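PDB 6MFC: GphF from Cystobacter violaceus, which is a GNAT-like decarboxylase that probably generates the acyl starter unit by decarboxylation in the initiation of polyketide biosynthesis. Local coordinates for residues L51-R55 and A56-R60; V71-E75 and G76-G80; Q85-G89 and P90-A94. All blocks are in the same frame, centred on the assembly; numbering follows the deposited sequence.

Contact 1 (L51-R55 and A56-R60); sequences LRASR and AELLR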
loop_
_atom_site.group_PDB
_atom_site.type_symbol
_atom_site.label_atom_id
_atom_site.label_comp_id
_atom_site.label_asym_id
_atom_site.label_seq_id
_atom_site.Cartn_x
_atom_site.Cartn_y
_atom_site.Cartn_z
ATOM N N LEU A 51 0.605 -10.219 -9.699
ATOM C CA LEU A 51 0.648 -9.035 -8.849
ATOM C C LEU A 51 1.759 -9.089 -7.807
ATOM O O LEU A 51 1.751 -8.285 -6.870
ATOM C CB LEU A 51 -0.703 -8.823 -8.158
ATOM C CG LEU A 51 -1.873 -8.297 -8.996
ATOM C CD1 LEU A 51 -2.532 -9.410 -9.800
ATOM C CD2 LEU A 51 -2.891 -7.594 -8.111
ATOM N N ARG A 52 2.713 -10.005 -7.947
ATOM C CA ARG A 52 3.797 -10.134 -6.983
ATOM C C ARG A 52 4.981 -9.266 -7.381
ATOM O O ARG A 52 5.360 -9.206 -8.555
ATOM C CB ARG A 52 4.257 -11.589 -6.867
ATOM C CG ARG A 52 3.179 -12.561 -6.453
ATOM C CD ARG A 52 3.785 -13.889 -6.046
ATOM N NE ARG A 52 2.765 -14.895 -5.769
ATOM C CZ ARG A 52 2.683 -16.065 -6.392
ATOM N NH1 ARG A 52 3.569 -16.386 -7.325
ATOM N NH2 ARG A 52 1.720 -16.918 -6.076
ATOM N N ALA A 53 5.568 -8.596 -6.394
ATOM C CA ALA A 53 6.827 -7.910 -6.623
ATOM C C ALA A 53 7.947 -8.927 -6.800
ATOM O O ALA A 53 7.934 -10.010 -6.208
ATOM C CB ALA A 53 7.151 -6.968 -5.463
ATOM N N SER A 54 8.918 -8.577 -7.634
ATOM C CA SER A 54 10.064 -9.446 -7.823
ATOM C C SER A 54 10.994 -9.358 -6.617
ATOM O O SER A 54 10.894 -8.454 -5.781
ATOM C CB SER A 54 10.814 -9.075 -9.100
ATOM O OG SER A 54 11.380 -7.781 -8.989
ATOM N N ARG A 55 11.909 -10.326 -6.526
ATOM C CA ARG A 55 12.941 -10.259 -5.499
ATOM C C ARG A 55 13.787 -9.002 -5.652
ATOM O O ARG A 55 14.235 -8.428 -4.653
ATOM C CB ARG A 55 13.823 -11.507 -5.555
ATOM C CG ARG A 55 14.798 -11.632 -4.396
ATOM C CD ARG A 55 15.769 -12.786 -4.609
ATOM N NE ARG A 55 16.435 -13.180 -3.370
ATOM C CZ ARG A 55 17.324 -14.164 -3.280
ATOM N NH1 ARG A 55 17.878 -14.455 -2.111
ATOM N NH2 ARG A 55 17.660 -14.859 -4.359
ATOM N N ALA A 56 14.003 -8.558 -6.893
ATOM C CA ALA A 56 14.780 -7.345 -7.123
ATOM C C ALA A 56 14.050 -6.111 -6.605
ATOM O O ALA A 56 14.666 -5.235 -5.987
ATOM C CB ALA A 56 15.096 -7.200 -8.610
ATOM N N GLU A 57 12.738 -6.025 -6.845
ATOM C CA GLU A 57 11.982 -4.867 -6.377
ATOM C C GLU A 57 11.886 -4.845 -4.858
ATOM O O GLU A 57 12.020 -3.783 -4.238
ATOM C CB GLU A 57 10.586 -4.853 -6.999
ATOM C CG GLU A 57 9.671 -3.774 -6.427
ATOM C CD GLU A 57 10.205 -2.366 -6.655
ATOM O OE1 GLU A 57 10.903 -2.146 -7.667
ATOM O OE2 GLU A 57 9.927 -1.478 -5.821
ATOM N N LEU A 58 11.648 -6.005 -4.240
ATOM C CA LEU A 58 11.592 -6.062 -2.783
ATOM C C LEU A 58 12.922 -5.652 -2.168
ATOM O O LEU A 58 12.954 -4.978 -1.131
ATOM C CB LEU A 58 11.191 -7.463 -2.323
ATOM C CG LEU A 58 9.722 -7.826 -2.555
ATOM C CD1 LEU A 58 9.383 -9.159 -1.902
ATOM C CD2 LEU A 58 8.813 -6.719 -2.039
ATOM N N LEU A 59 14.034 -6.041 -2.796
ATOM C CA LEU A 59 15.335 -5.580 -2.327
ATOM C C LEU A 59 15.518 -4.093 -2.596
ATOM O O LEU A 59 16.118 -3.379 -1.784
ATOM C CB LEU A 59 16.450 -6.384 -2.988
ATOM C CG LEU A 59 17.876 -6.026 -2.569
ATOM C CD1 LEU A 59 18.134 -6.447 -1.130
ATOM C CD2 LEU A 59 18.888 -6.652 -3.508
ATOM N N ARG A 60 15.002 -3.608 -3.730
ATOM C CA ARG A 60 15.128 -2.195 -4.069
ATOM C C ARG A 60 14.473 -1.312 -3.014
ATOM O O ARG A 60 14.988 -0.238 -2.688
ATOM C CB ARG A 60 14.510 -1.928 -5.441
ATOM C CG ARG A 60 14.830 -0.553 -6.001
ATOM C CD ARG A 60 13.649 0.046 -6.751
ATOM N NE ARG A 60 12.556 0.420 -5.857
ATOM C CZ ARG A 60 12.550 1.519 -5.105
ATOM N NH1 ARG A 60 13.585 2.348 -5.131
ATOM N NH2 ARG A 60 11.514 1.786 -4.321
#
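Ser-54 and Glu-57 meet in an N-cap at the start of helix 55-64, and Ala-53 and Leu-58 add a hydrophobic staple across the same first turn. Ser-54 OG sits between its own backbone N and carbonyl carbon (chi1 65°), which swings it over the incoming turn to accept from Glu-57 N at 3.1 Å. Ser-54 O receives Leu-58 N at 3.0 Å, nearly straight at the hydrogen (170°), and Arg-55 O then receives Leu-59 N as the regular helical pattern continues. One serine thus serves two amides of the first turn, through its hydroxyl and through its carbonyl.

The close-packed part lies on the inner side. Ala-53, the residue before the cap, turns its methyl toward the helix, where CB meets Leu-58 CD2 at 3.8 Å. Leu-58 CG lies beside Ser-54 O. A glycerol molecule, probably from the crystallisation liquor, lies about 4 Å from the Ala-53 side chain. Beyond the segments, Leu-58 packs on Leu-36 and Cys-40 of helix 36-46, while Glu-43 OE2 of that helix holds Ala-53 N.

The other side is loose. Ser-54 and Ala-56 are exposed; the extended chain of Arg-55 leads away from the new turn and touches Leu-36 and Cys-40, with a long, weak ion pair to Asp-37.

Glu-57 bends at chi2 (61°), carrying its carboxylate along the helix and away from the cap. There it forms salt bridges with Arg-61 and Arg-60: OE2 meets Arg-60 NE on its syn side at 3.2 Å, in the guanidinium plane but well out of the plane of the carboxylate.

Contact 2 (V71-E75 and G76-G80); sequences VLLHE and GAIVG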
loop_
_atom_site.group_PDB
_atom_site.type_symbol
_atom_site.label_atom_id
_atom_site.label_comp_id
_atom_site.label_asym_id
_atom_site.label_seq_id
_atom_site.Cartn_x
_atom_site.Cartn_y
_atom_site.Cartn_z
ATOM N N VAL A 71 8.873 -4.948 9.394
ATOM C CA VAL A 71 8.320 -6.293 9.376
ATOM C C VAL A 71 7.640 -6.548 10.712
ATOM O O VAL A 71 8.036 -6.006 11.749
ATOM C CB VAL A 71 9.395 -7.366 9.097
ATOM C CG1 VAL A 71 9.958 -7.203 7.694
ATOM C CG2 VAL A 71 10.505 -7.288 10.133
ATOM N N LEU A 72 6.595 -7.370 10.680
ATOM C CA LEU A 72 5.888 -7.793 11.879
ATOM C C LEU A 72 6.146 -9.276 12.106
ATOM O O LEU A 72 5.942 -10.091 11.201
ATOM C CB LEU A 72 4.387 -7.519 11.763
ATOM C CG LEU A 72 3.495 -8.052 12.888
ATOM C CD1 LEU A 72 4.022 -7.646 14.254
ATOM C CD2 LEU A 72 2.074 -7.557 12.704
ATOM N N LEU A 73 6.596 -9.616 13.309
ATOM C CA LEU A 73 6.970 -10.981 13.649
ATOM C C LEU A 73 5.900 -11.617 14.525
ATOM O O LEU A 73 5.504 -11.044 15.546
ATOM C CB LEU A 73 8.320 -11.012 14.367
ATOM C CG LEU A 73 9.515 -10.458 13.595
ATOM C CD1 LEU A 73 10.788 -10.649 14.395
ATOM C CD2 LEU A 73 9.625 -11.132 12.244
ATOM N N HIS A 74 5.442 -12.799 14.125
ATOM C CA HIS A 74 4.516 -13.594 14.924
ATOM C C HIS A 74 4.991 -15.038 14.891
ATOM O O HIS A 74 5.133 -15.618 13.810
ATOM C CB HIS A 74 3.082 -13.480 14.401
ATOM C CG HIS A 74 2.077 -14.213 15.234
ATOM N ND1 HIS A 74 1.715 -13.800 16.497
ATOM C CD2 HIS A 74 1.360 -15.333 14.983
ATOM C CE1 HIS A 74 0.818 -14.635 16.991
ATOM N NE2 HIS A 74 0.585 -15.574 16.092
ATOM N N GLU A 75 5.242 -15.606 16.072
ATOM C CA GLU A 75 5.788 -16.957 16.197
ATOM C C GLU A 75 7.134 -17.070 15.483
ATOM O O GLU A 75 7.456 -18.094 14.876
ATOM C CB GLU A 75 4.801 -18.007 15.680
ATOM C CG GLU A 75 3.417 -17.935 16.315
ATOM C CD GLU A 75 3.391 -18.477 17.731
ATOM O OE1 GLU A 75 4.318 -19.227 18.101
ATOM O OE2 GLU A 75 2.440 -18.153 18.476
ATOM N N GLY A 76 7.924 -15.999 15.547
ATOM C CA GLY A 76 9.232 -15.976 14.924
ATOM C C GLY A 76 9.234 -15.879 13.415
ATOM O O GLY A 76 10.291 -16.052 12.802
ATOM N N ALA A 77 8.090 -15.606 12.794
ATOM C CA ALA A 77 7.982 -15.526 11.346
ATOM C C ALA A 77 7.480 -14.153 10.927
ATOM O O ALA A 77 6.709 -13.507 11.644
ATOM C CB ALA A 77 7.039 -16.601 10.793
ATOM N N ILE A 78 7.920 -13.717 9.748
ATOM C CA ILE A 78 7.497 -12.441 9.178
ATOM C C ILE A 78 6.111 -12.650 8.574
ATOM O O ILE A 78 5.978 -13.115 7.442
ATOM C CB ILE A 78 8.493 -11.919 8.141
ATOM C CG1 ILE A 78 9.880 -11.761 8.765
ATOM C CG2 ILE A 78 8.013 -10.596 7.558
ATOM C CD1 ILE A 78 10.900 -11.149 7.837
ATOM N N VAL A 79 5.070 -12.314 9.338
ATOM C CA VAL A 79 3.701 -12.384 8.835
ATOM C C VAL A 79 3.209 -11.048 8.295
ATOM O O VAL A 79 2.124 -11.002 7.693
ATOM C CB VAL A 79 2.728 -12.896 9.919
ATOM C CG1 VAL A 79 3.116 -14.296 10.357
ATOM C CG2 VAL A 79 2.701 -11.944 11.106
ATOM N N GLY A 80 3.963 -9.969 8.486
ATOM C CA GLY A 80 3.571 -8.664 7.989
ATOM C C GLY A 80 4.748 -7.827 7.535
ATOM O O GLY A 80 5.812 -7.851 8.161
#
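His-74 and Ala-77 close a two-residue beta hairpin with a reciprocal pair of backbone bonds. His-74 N reaches Ala-77 O at 2.9 Å, and Ala-77 N returns to His-74 O at 3.1 Å round a type I' turn. Glu-75 and Gly-76 at its corners both have positive phi, a region that suits glycine well. At the far end Leu-72 N donates to Gly-80 O at 2.7 Å. Between these bonds Val-79 and Gly-80 both oppose Leu-72, a classic beta bulge: Leu-72 O takes two weak bonds, from Val-79 N at 3.0 Å and Gly-80 N at 3.4 Å.

Side chains then pack on both faces. On one, Leu-73 CD2 lies against Ile-78 CG1 at 3.5 Å, and Ile-78 CG2, anti to its own backbone N, meets Val-71 CB at 3.8 Å. On the other, Val-79 CG2 approaches His-74 CB at 3.7 Å.

Strand 27-30 flanks the hairpin through backbone bonds to Val-71 and Leu-73. Leu-39 of helix 36-46 covers the face of Val-71 and Ile-78, whereas Phe-128 of helix 128-140 packs against Leu-72 and Val-79 and meets the His-74 ring edge-to-face.

Contact 3 (Q85-G89 and P90-A94); sequences QRIAG and PAALA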
loop_
_atom_site.group_PDB
_atom_site.type_symbol
_atom_site.label_atom_id
_atom_site.label_comp_id
_atom_site.label_asym_id
_atom_site.label_seq_id
_atom_site.Cartn_x
_atom_site.Cartn_y
_atom_site.Cartn_z
ATOM N N GLN A 85 8.592 4.890 0.804
ATOM C CA GLN A 85 9.663 5.786 0.395
ATOM C C GLN A 85 9.155 7.216 0.478
ATOM O O GLN A 85 7.952 7.475 0.406
ATOM C CB GLN A 85 10.170 5.480 -1.022
ATOM C CG GLN A 85 9.202 5.831 -2.139
ATOM C CD GLN A 85 9.739 5.462 -3.509
ATOM O OE1 GLN A 85 10.790 4.831 -3.626
ATOM N NE2 GLN A 85 9.019 5.855 -4.554
ATOM N N ARG A 86 10.091 8.145 0.639
ATOM C CA ARG A 86 9.767 9.555 0.805
ATOM C C ARG A 86 9.774 10.233 -0.559
ATOM O O ARG A 86 10.786 10.198 -1.269
ATOM C CB ARG A 86 10.764 10.219 1.753
ATOM C CG ARG A 86 10.344 11.585 2.261
ATOM C CD ARG A 86 11.171 11.979 3.473
ATOM N NE ARG A 86 10.713 13.228 4.072
ATOM C CZ ARG A 86 11.103 13.667 5.264
ATOM N NH1 ARG A 86 11.956 12.957 5.989
ATOM N NH2 ARG A 86 10.637 14.815 5.734
ATOM N N ILE A 87 8.645 10.835 -0.931
ATOM C CA ILE A 87 8.534 11.527 -2.211
ATOM C C ILE A 87 8.196 12.991 -1.964
ATOM O O ILE A 87 8.056 13.422 -0.813
ATOM C CB ILE A 87 7.486 10.860 -3.122
ATOM C CG1 ILE A 87 6.081 11.055 -2.557
ATOM C CG2 ILE A 87 7.788 9.380 -3.289
ATOM C CD1 ILE A 87 4.994 10.393 -3.379
ATOM N N ALA A 88 8.058 13.763 -3.044
ATOM C CA ALA A 88 7.840 15.201 -2.919
ATOM C C ALA A 88 6.529 15.503 -2.200
ATOM O O ALA A 88 6.511 16.194 -1.175
ATOM C CB ALA A 88 7.862 15.853 -4.303
ATOM N N GLY A 89 5.420 14.992 -2.726
ATOM C CA GLY A 89 4.127 15.211 -2.127
ATOM C C GLY A 89 3.047 14.361 -2.763
ATOM O O GLY A 89 3.315 13.522 -3.629
ATOM N N PRO A 90 1.798 14.558 -2.333
ATOM C CA PRO A 90 0.691 13.793 -2.934
ATOM C C PRO A 90 0.511 14.055 -4.419
ATOM O O PRO A 90 0.027 13.172 -5.140
ATOM C CB PRO A 90 -0.531 14.256 -2.129
ATOM C CG PRO A 90 0.031 14.786 -0.846
ATOM C CD PRO A 90 1.350 15.395 -1.210
ATOM N N ALA A 91 0.887 15.241 -4.902
ATOM C CA ALA A 91 0.733 15.552 -6.317
ATOM C C ALA A 91 1.725 14.795 -7.191
ATOM O O ALA A 91 1.513 14.696 -8.404
ATOM C CB ALA A 91 0.885 17.057 -6.543
ATOM N N ALA A 92 2.793 14.252 -6.605
ATOM C CA ALA A 92 3.805 13.550 -7.384
ATOM C C ALA A 92 3.304 12.233 -7.965
ATOM O O ALA A 92 3.980 11.663 -8.828
ATOM C CB ALA A 92 5.043 13.293 -6.524
ATOM N N LEU A 93 2.148 11.745 -7.524
ATOM C CA LEU A 93 1.603 10.478 -7.989
ATOM C C LEU A 93 0.771 10.613 -9.257
ATOM O O LEU A 93 0.249 9.606 -9.745
ATOM C CB LEU A 93 0.746 9.841 -6.893
ATOM C CG LEU A 93 1.419 9.566 -5.550
ATOM C CD1 LEU A 93 0.391 9.677 -4.443
ATOM C CD2 LEU A 93 2.062 8.190 -5.546
ATOM N N ALA A 94 0.628 11.820 -9.796
ATOM C CA ALA A 94 -0.202 12.021 -10.977
ATOM C C ALA A 94 0.414 11.315 -12.179
ATOM O O ALA A 94 1.568 11.576 -12.536
ATOM C CB ALA A 94 -0.370 13.511 -11.259
#
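Gly-89 and Pro-90 share a flat, trans peptide group, and its carbonyl anchors the turn that follows. Above the plane of that carbonyl lies the backbone amide of Ala-92, whose N donates to Gly-89 O at 3.1 Å from 60° out of the plane. At the edge, Pro-90 CD is on the same side of the peptide bond as Gly-89 CA. The bond from Ala-92 N to Gly-89 O runs from residue i+3 to residue i and opens the 3-10 segment 90-93, which begins with proline just beyond the end of strand 77-87. Further on, the turn is held more weakly, by long bonds from Leu-93 N to Pro-90 O and from Ala-94 N to Ala-91 O.

The side chains that meet are aliphatic. Ile-87 points toward the turn, its CG1 between backbone N and carbonyl carbon (chi1 68°) and its chain straight beyond (chi2 -178°), which carries CD1 out to two partners. CD1 approaches Ala-92 CB and Leu-93 CD2, each at 4.3 Å. Nearer the surface, Ala-88 CB comes alongside Ala-92 CB at 4.4 Å.

Strands 111-119, 148-153 and 212-218 receive the inner side of the turn: Pro-90 rests on Val-150 and Ile-216, and Leu-93 on Val-152 and Ile-214. Backbone bonds between Ile-87 and Ala-111 and between Ala-88 and Ala-110 hold the strand end in the sheet.

Chemically, the strand end and the turn meet through apolar side chains apart from one good backbone amide bond, while Pro-90 and Leu-93 extend the same apolar character onto the sheet.

Overall arrangement
All three contacts fall within the GNAT family region and follow one another along the chain. Contacts 1 and 3 have centres 20 Å apart yet touch: Arg-60 NH2 lies 3.2 Å from Gln-85 OE1, a probable hydrogen bond joining helix 55-64 to strand 77-87. Contacts 2 and 3 share that strand near its two ends, with centres 29 Å apart on opposite sides of the chain's centre. Contact 1 leads on to contact 2, since strand 70-74 follows helix 55-64, but their nearest atoms stay about 10 Å apart. Of the three, contact 1 borders the bound glycerol, which may mark a pocket without establishing an active site.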